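Local coordinates for protein threonine phosphate decarboxylase-like enzyme (Sulfurospirillum multivorans, PDB 6OUX) that uses pyridoxal phosphate to decarboxylate L-serine O-phosphate to ethanolamine O-phosphate for norcobamide biosynthesis, acting less well on L-threonine phosphate, at residues 60-65 with 289-294; 122-127 with 171-176. One frame throughout, in Å; residues are numbered along the deposited sequence.

Contact 1 of 2, residues 60-65 with 289-294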
loop_
_atom_site.group_PDB
_atom_site.type_symbol
_atom_site.label_atom_id
_atom_site.label_comp_id
_atom_site.label_asym_id
_atom_site.label_seq_id
_atom_site.Cartn_x
_atom_site.Cartn_y
_atom_site.Cartn_z
ATOM N N LEU A 60 17.468 -2.741 9.847
ATOM C CA LEU A 60 18.313 -1.874 8.985
ATOM C C LEU A 60 19.684 -2.503 8.719
ATOM O O LEU A 60 20.257 -2.377 7.617
ATOM C CB LEU A 60 18.494 -0.493 9.574
ATOM C CG LEU A 60 17.211 0.371 9.536
ATOM C CD1 LEU A 60 17.388 1.554 10.461
ATOM C CD2 LEU A 60 16.930 0.776 8.072
ATOM N N ASP A 61 20.195 -3.226 9.705
ATOM C CA ASP A 61 21.496 -3.852 9.602
ATOM C C ASP A 61 21.434 -4.986 8.613
ATOM O O ASP A 61 22.347 -5.109 7.836
ATOM C CB ASP A 61 21.976 -4.346 10.972
ATOM C CG ASP A 61 23.329 -4.945 10.918
ATOM O OD1 ASP A 61 24.303 -4.217 10.622
ATOM O OD2 ASP A 61 23.391 -6.131 11.124
ATOM N N TYR A 62 20.369 -5.804 8.615
ATOM C CA TYR A 62 20.169 -6.794 7.598
ATOM C C TYR A 62 20.013 -6.188 6.191
ATOM O O TYR A 62 20.563 -6.717 5.198
ATOM C CB TYR A 62 18.978 -7.708 7.899
ATOM C CG TYR A 62 19.247 -8.857 8.825
ATOM C CD1 TYR A 62 19.110 -8.755 10.206
ATOM C CD2 TYR A 62 19.587 -10.069 8.319
ATOM C CE1 TYR A 62 19.322 -9.826 11.029
ATOM C CE2 TYR A 62 19.799 -11.148 9.129
ATOM C CZ TYR A 62 19.678 -11.014 10.471
ATOM O OH TYR A 62 19.889 -12.110 11.192
ATOM N N ILE A 63 19.304 -5.060 6.109
ATOM C CA ILE A 63 19.168 -4.359 4.850
ATOM C C ILE A 63 20.564 -3.887 4.328
ATOM O O ILE A 63 20.903 -4.113 3.183
ATOM C CB ILE A 63 18.169 -3.230 4.965
ATOM C CG1 ILE A 63 16.783 -3.814 5.202
ATOM C CG2 ILE A 63 18.184 -2.383 3.699
ATOM C CD1 ILE A 63 15.706 -2.771 5.455
ATOM N N ASP A 64 21.330 -3.242 5.191
ATOM C CA ASP A 64 22.610 -2.739 4.828
ATOM C C ASP A 64 23.472 -3.864 4.330
ATOM O O ASP A 64 24.089 -3.729 3.267
ATOM C CB ASP A 64 23.271 -2.071 6.025
ATOM C CG ASP A 64 24.595 -1.407 5.696
ATOM O OD1 ASP A 64 24.839 -1.082 4.541
ATOM O OD2 ASP A 64 25.415 -1.211 6.625
ATOM N N ARG A 65 23.526 -4.952 5.101
ATOM C CA ARG A 65 24.437 -6.053 4.820
ATOM C C ARG A 65 23.976 -6.859 3.617
ATOM O O ARG A 65 24.797 -7.254 2.795
ATOM C CB ARG A 65 24.699 -6.963 6.045
ATOM C CG ARG A 65 25.499 -6.300 7.207
ATOM C CD ARG A 65 25.309 -6.925 8.656
ATOM N NE ARG A 65 25.035 -8.267 8.345
ATOM C CZ ARG A 65 23.978 -9.013 8.550
ATOM N NH1 ARG A 65 24.053 -10.129 7.928
ATOM N NH2 ARG A 65 22.991 -8.790 9.404
ATOM N N GLU A 289 14.291 -18.319 10.532
ATOM C CA GLU A 289 14.837 -18.801 11.803
ATOM C C GLU A 289 15.985 -17.973 12.389
ATOM O O GLU A 289 15.996 -17.674 13.591
ATOM C CB GLU A 289 15.312 -20.268 11.614
ATOM C CG GLU A 289 16.036 -20.886 12.807
ATOM C CD GLU A 289 17.549 -20.671 12.792
ATOM O OE1 GLU A 289 18.191 -20.988 11.755
ATOM O OE2 GLU A 289 18.096 -20.200 13.825
ATOM N N ASP A 290 17.000 -17.718 11.578
ATOM C CA ASP A 290 18.194 -17.000 12.035
ATOM C C ASP A 290 17.920 -15.508 12.391
ATOM O O ASP A 290 18.434 -14.959 13.376
ATOM C CB ASP A 290 19.307 -17.096 10.983
ATOM C CG ASP A 290 18.850 -16.667 9.550
ATOM O OD1 ASP A 290 17.825 -17.159 9.023
ATOM O OD2 ASP A 290 19.547 -15.850 8.923
ATOM N N PHE A 291 17.110 -14.843 11.572
ATOM C CA PHE A 291 16.642 -13.522 11.916
ATOM C C PHE A 291 15.824 -13.559 13.216
ATOM O O PHE A 291 15.971 -12.677 14.045
ATOM C CB PHE A 291 15.793 -12.920 10.791
ATOM C CG PHE A 291 15.119 -11.615 11.180
ATOM C CD1 PHE A 291 15.804 -10.442 11.137
ATOM C CD2 PHE A 291 13.813 -11.596 11.697
ATOM C CE1 PHE A 291 15.195 -9.246 11.528
ATOM C CE2 PHE A 291 13.198 -10.430 12.131
ATOM C CZ PHE A 291 13.905 -9.243 12.056
ATOM N N LEU A 292 14.900 -14.506 13.335
ATOM C CA LEU A 292 14.001 -14.558 14.497
ATOM C C LEU A 292 14.741 -14.735 15.808
ATOM O O LEU A 292 14.321 -14.221 16.829
ATOM C CB LEU A 292 12.939 -15.684 14.321
ATOM C CG LEU A 292 11.766 -15.215 13.461
ATOM C CD1 LEU A 292 10.901 -16.369 12.909
ATOM C CD2 LEU A 292 10.929 -14.148 14.213
ATOM N N LYS A 293 15.884 -15.469 15.768
ATOM C CA LYS A 293 16.717 -15.563 16.944
ATOM C C LYS A 293 17.229 -14.228 17.427
ATOM O O LYS A 293 17.184 -13.934 18.611
ATOM C CB LYS A 293 17.888 -16.511 16.706
ATOM C CG LYS A 293 18.820 -16.672 17.923
ATOM C CD LYS A 293 19.869 -17.807 17.746
ATOM C CE LYS A 293 19.245 -19.215 17.754
ATOM N NZ LYS A 293 18.548 -19.685 16.500
ATOM N N ARG A 294 17.705 -13.374 16.503
ATOM C CA ARG A 294 18.179 -12.094 16.882
ATOM C C ARG A 294 16.999 -11.165 17.241
ATOM O O ARG A 294 17.140 -10.303 18.088
ATOM C CB ARG A 294 19.020 -11.497 15.756
ATOM C CG ARG A 294 20.284 -12.337 15.481
ATOM C CD ARG A 294 21.262 -11.652 14.513
ATOM N NE ARG A 294 22.132 -12.663 13.899
ATOM C CZ ARG A 294 22.986 -12.455 12.881
ATOM N NH1 ARG A 294 23.072 -11.286 12.309
ATOM N NH2 ARG A 294 23.732 -13.440 12.420
HETATM O O HOH W 1 20.950 -14.232 10.246
#
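Tyr62 carries most of this contact between two helical segments, whose axes come no closer than 12.7 Å and run at 139° to each other, so that side chains, not backbone, make the connection. Its CB leaves the helix toward 289-294, and chi1 of -83° sets CG beside the backbone N, anti to the carbonyl carbon. Beyond CG the ring is held on both faces. CD1 and CE1 meet Phe291 CD1, with Tyr62 CE1 the nearer at 3.6 Å. Phe291 presents its edge to this face in a T-shaped pair, the ring centroids 5.3 Å apart and the planes inclined by 68°. Over the centre of the opposite face lies Arg65 NH2, one helical turn on; its N-H points to Asp61 OD2 in a salt bridge of 3.2 Å that fixes the guanidinium from its own helix.

Helix 289-314 is the long helix that, as in other class I/II aminotransferase folds, leads from the large sheet domain toward the smaller C-terminal one. Tyr281 and Leu285 of the preceding helix 277-286 also pack against the tyrosine.

At the tip, Tyr62 OH holds a water at 2.6 Å, in the plane of the ring. The same water donates to Asp290 OD2 at 2.5 Å, bridging two side chains that are not bonded directly. Arg294 lays a guanidinium face against the phenol oxygen, NH1 lying 3.5 Å from Tyr62 OH at an angle too poor for a hydrogen bond. An alanine at Tyr62 would remove ring and hydroxyl and would probably loosen the water bridge and the packing of Phe291 and Arg65. Tip to tip, Arg65 NH2 and Arg294 NH1 stand 3.8 Å apart, like charges that Asp61, paired with Arg65, may partly offset.

Contact 2 of 2, residues 122-127 with 171-176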
loop_
_atom_site.group_PDB
_atom_site.type_symbol
_atom_site.label_atom_id
_atom_site.label_comp_id
_atom_site.label_asym_id
_atom_site.label_seq_id
_atom_site.Cartn_x
_atom_site.Cartn_y
_atom_site.Cartn_z
ATOM N N GLN A 122 -23.394 -4.841 10.473
ATOM C CA GLN A 122 -24.527 -3.937 10.707
ATOM C C GLN A 122 -24.675 -3.433 12.151
ATOM O O GLN A 122 -25.373 -2.453 12.406
ATOM C CB GLN A 122 -25.820 -4.676 10.346
ATOM C CG GLN A 122 -25.955 -4.962 8.870
ATOM C CD GLN A 122 -25.972 -3.688 8.031
ATOM O OE1 GLN A 122 -25.340 -3.625 6.968
ATOM N NE2 GLN A 122 -26.696 -2.660 8.497
ATOM N N LYS A 123 -24.039 -4.097 13.101
ATOM C CA LYS A 123 -23.905 -3.501 14.420
ATOM C C LYS A 123 -22.558 -3.934 14.919
ATOM O O LYS A 123 -22.285 -5.114 14.919
ATOM C CB LYS A 123 -24.982 -3.961 15.331
ATOM C CG LYS A 123 -25.020 -3.345 16.674
ATOM C CD LYS A 123 -26.355 -3.689 17.362
ATOM C CE LYS A 123 -26.514 -2.867 18.611
ATOM N NZ LYS A 123 -27.718 -3.227 19.407
ATOM N N VAL A 124 -21.753 -2.972 15.377
ATOM C CA VAL A 124 -20.381 -3.236 15.893
ATOM C C VAL A 124 -20.199 -2.619 17.292
ATOM O O VAL A 124 -20.720 -1.515 17.572
ATOM C CB VAL A 124 -19.339 -2.718 14.900
ATOM C CG1 VAL A 124 -19.489 -1.242 14.677
ATOM C CG2 VAL A 124 -17.908 -3.132 15.322
ATOM N N ALA A 125 -19.603 -3.393 18.181
ATOM C CA ALA A 125 -19.254 -2.945 19.532
ATOM C C ALA A 125 -17.753 -2.619 19.570
ATOM O O ALA A 125 -16.904 -3.482 19.234
ATOM C CB ALA A 125 -19.613 -3.958 20.588
ATOM N N LEU A 126 -17.472 -1.365 19.914
ATOM C CA LEU A 126 -16.090 -0.860 20.142
ATOM C C LEU A 126 -15.919 -0.462 21.586
ATOM O O LEU A 126 -16.897 -0.127 22.284
ATOM C CB LEU A 126 -15.811 0.358 19.289
ATOM C CG LEU A 126 -16.110 0.284 17.794
ATOM C CD1 LEU A 126 -15.810 1.656 17.171
ATOM C CD2 LEU A 126 -15.228 -0.772 17.166
ATOM N N MET A 127 -14.674 -0.473 22.062
ATOM C CA MET A 127 -14.399 0.077 23.394
ATOM C C MET A 127 -13.982 1.530 23.256
ATOM O O MET A 127 -13.481 1.956 22.218
ATOM C CB MET A 127 -13.311 -0.727 24.106
ATOM C CG MET A 127 -13.670 -2.185 24.456
ATOM S SD MET A 127 -12.123 -2.942 25.066
ATOM C CE MET A 127 -10.982 -2.930 23.617
ATOM N N PRO A 171 -24.327 -7.289 18.983
ATOM C CA PRO A 171 -23.639 -6.845 17.805
ATOM C C PRO A 171 -23.271 -8.038 16.939
ATOM O O PRO A 171 -23.061 -9.123 17.435
ATOM C CB PRO A 171 -22.382 -6.179 18.383
ATOM C CG PRO A 171 -22.055 -7.026 19.543
ATOM C CD PRO A 171 -23.412 -7.463 20.121
ATOM N N ASP A 172 -23.185 -7.864 15.630
ATOM C CA ASP A 172 -22.676 -8.945 14.854
ATOM C C ASP A 172 -21.126 -8.984 14.849
ATOM O O ASP A 172 -20.531 -10.006 14.463
ATOM C CB ASP A 172 -23.181 -8.897 13.419
ATOM C CG ASP A 172 -22.855 -7.604 12.721
ATOM O OD1 ASP A 172 -21.698 -7.416 12.277
ATOM O OD2 ASP A 172 -23.775 -6.752 12.589
ATOM N N THR A 173 -20.482 -7.854 15.170
ATOM C CA THR A 173 -19.004 -7.715 15.073
ATOM C C THR A 173 -18.533 -6.969 16.319
ATOM O O THR A 173 -19.168 -5.983 16.773
ATOM C CB THR A 173 -18.611 -6.926 13.825
ATOM O OG1 THR A 173 -19.200 -7.543 12.668
ATOM C CG2 THR A 173 -17.041 -6.843 13.614
ATOM N N VAL A 174 -17.476 -7.477 16.920
ATOM C CA VAL A 174 -16.805 -6.790 18.011
ATOM C C VAL A 174 -15.318 -6.544 17.629
ATOM O O VAL A 174 -14.741 -7.344 16.874
ATOM C CB VAL A 174 -16.932 -7.724 19.220
ATOM C CG1 VAL A 174 -15.878 -7.551 20.242
ATOM C CG2 VAL A 174 -18.382 -7.676 19.770
ATOM N N VAL A 175 -14.767 -5.408 18.073
ATOM C CA VAL A 175 -13.283 -5.105 17.954
ATOM C C VAL A 175 -12.638 -4.981 19.337
ATOM O O VAL A 175 -13.087 -4.190 20.143
ATOM C CB VAL A 175 -13.013 -3.837 17.191
ATOM C CG1 VAL A 175 -11.490 -3.594 16.995
ATOM C CG2 VAL A 175 -13.723 -3.846 15.858
ATOM N N LEU A 176 -11.646 -5.846 19.627
ATOM C CA LEU A 176 -10.870 -5.786 20.838
ATOM C C LEU A 176 -9.408 -5.500 20.407
ATOM O O LEU A 176 -8.896 -5.999 19.387
ATOM C CB LEU A 176 -10.940 -7.078 21.642
ATOM C CG LEU A 176 -12.331 -7.579 22.101
ATOM C CD1 LEU A 176 -12.285 -8.931 22.778
ATOM C CD2 LEU A 176 -12.947 -6.577 23.065
HETATM O O HOH W 2 -15.424 -4.111 21.500
HETATM O O HOH W 3 -12.509 -1.310 20.351
#
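Strands 123-127 and 173-176 run parallel, 4.7 Å apart at closest approach and 17° from exact alignment, with Val124 paired to Thr173 and Ala125 to Val174. Lys123 O accepts from Thr173 N and, more weakly, from Asp172 N. Ala125 is gripped at both polar atoms: its N donates to Thr173 O at 3.0 Å, and its O accepts from Val175 N at 3.1 Å, nearly along the C=O axis. Further along, two waters continue the ladder, both donating to Val175 O; one also donates to Ala125 O, and the other accepts from Met127 N.

On the face of Ala125 and Val174, the methyl of Ala125 touches Val174 CG2 and Pro171 CG, beneath Ile166 of helix 159-169. That helix belongs to the beta-alpha-beta crossover joining strand 143-148 to strand 173-177 in the central, mainly parallel sheet of the PLP-dependent aminotransferase fold. Val124 and Thr173 occupy the other face, under Leu116 of helix 108-116. Leu126 lies alongside Val175, CD2 to CG2 3.7 Å, while Met127 crosses Leu176 at about a right angle; its side chain is about 7 Å from that of Asn181, a probable substrate-binding residue.

At the other end, Asp172 folds back with CG between N and the carbonyl carbon (chi1 57°). Its OD2 takes Gln122 N at 2.9 Å through the syn lone pair and Lys123 N at 2.7 Å from above the carboxylate plane. OD1 accepts from Thr173 OG1 at 2.5 Å and pairs with Arg204, an array of donors likely to keep the carboxylate ionised where the strands begin.

Overall arrangement
The two contacts lie on opposite sides of the chain's centre, their own centres 38 Å apart and nearest atoms about 22 Å apart, and they share no helix or strand. Contact 2 is core: neighbouring strands of the central sheet, mostly buried, joined by backbone hydrogen bonds and apolar side chains. Contact 1 is partly buried and nearer the periphery, where helices stand too far apart for backbone contact and an aromatic pair and a water-mediated bridge make the connection, with two arginine tips close by. Each uses a carboxylate, yet in contact 2 it receives main-chain N-H groups directly, whereas across contact 1 Asp290 reaches its partner through solvent.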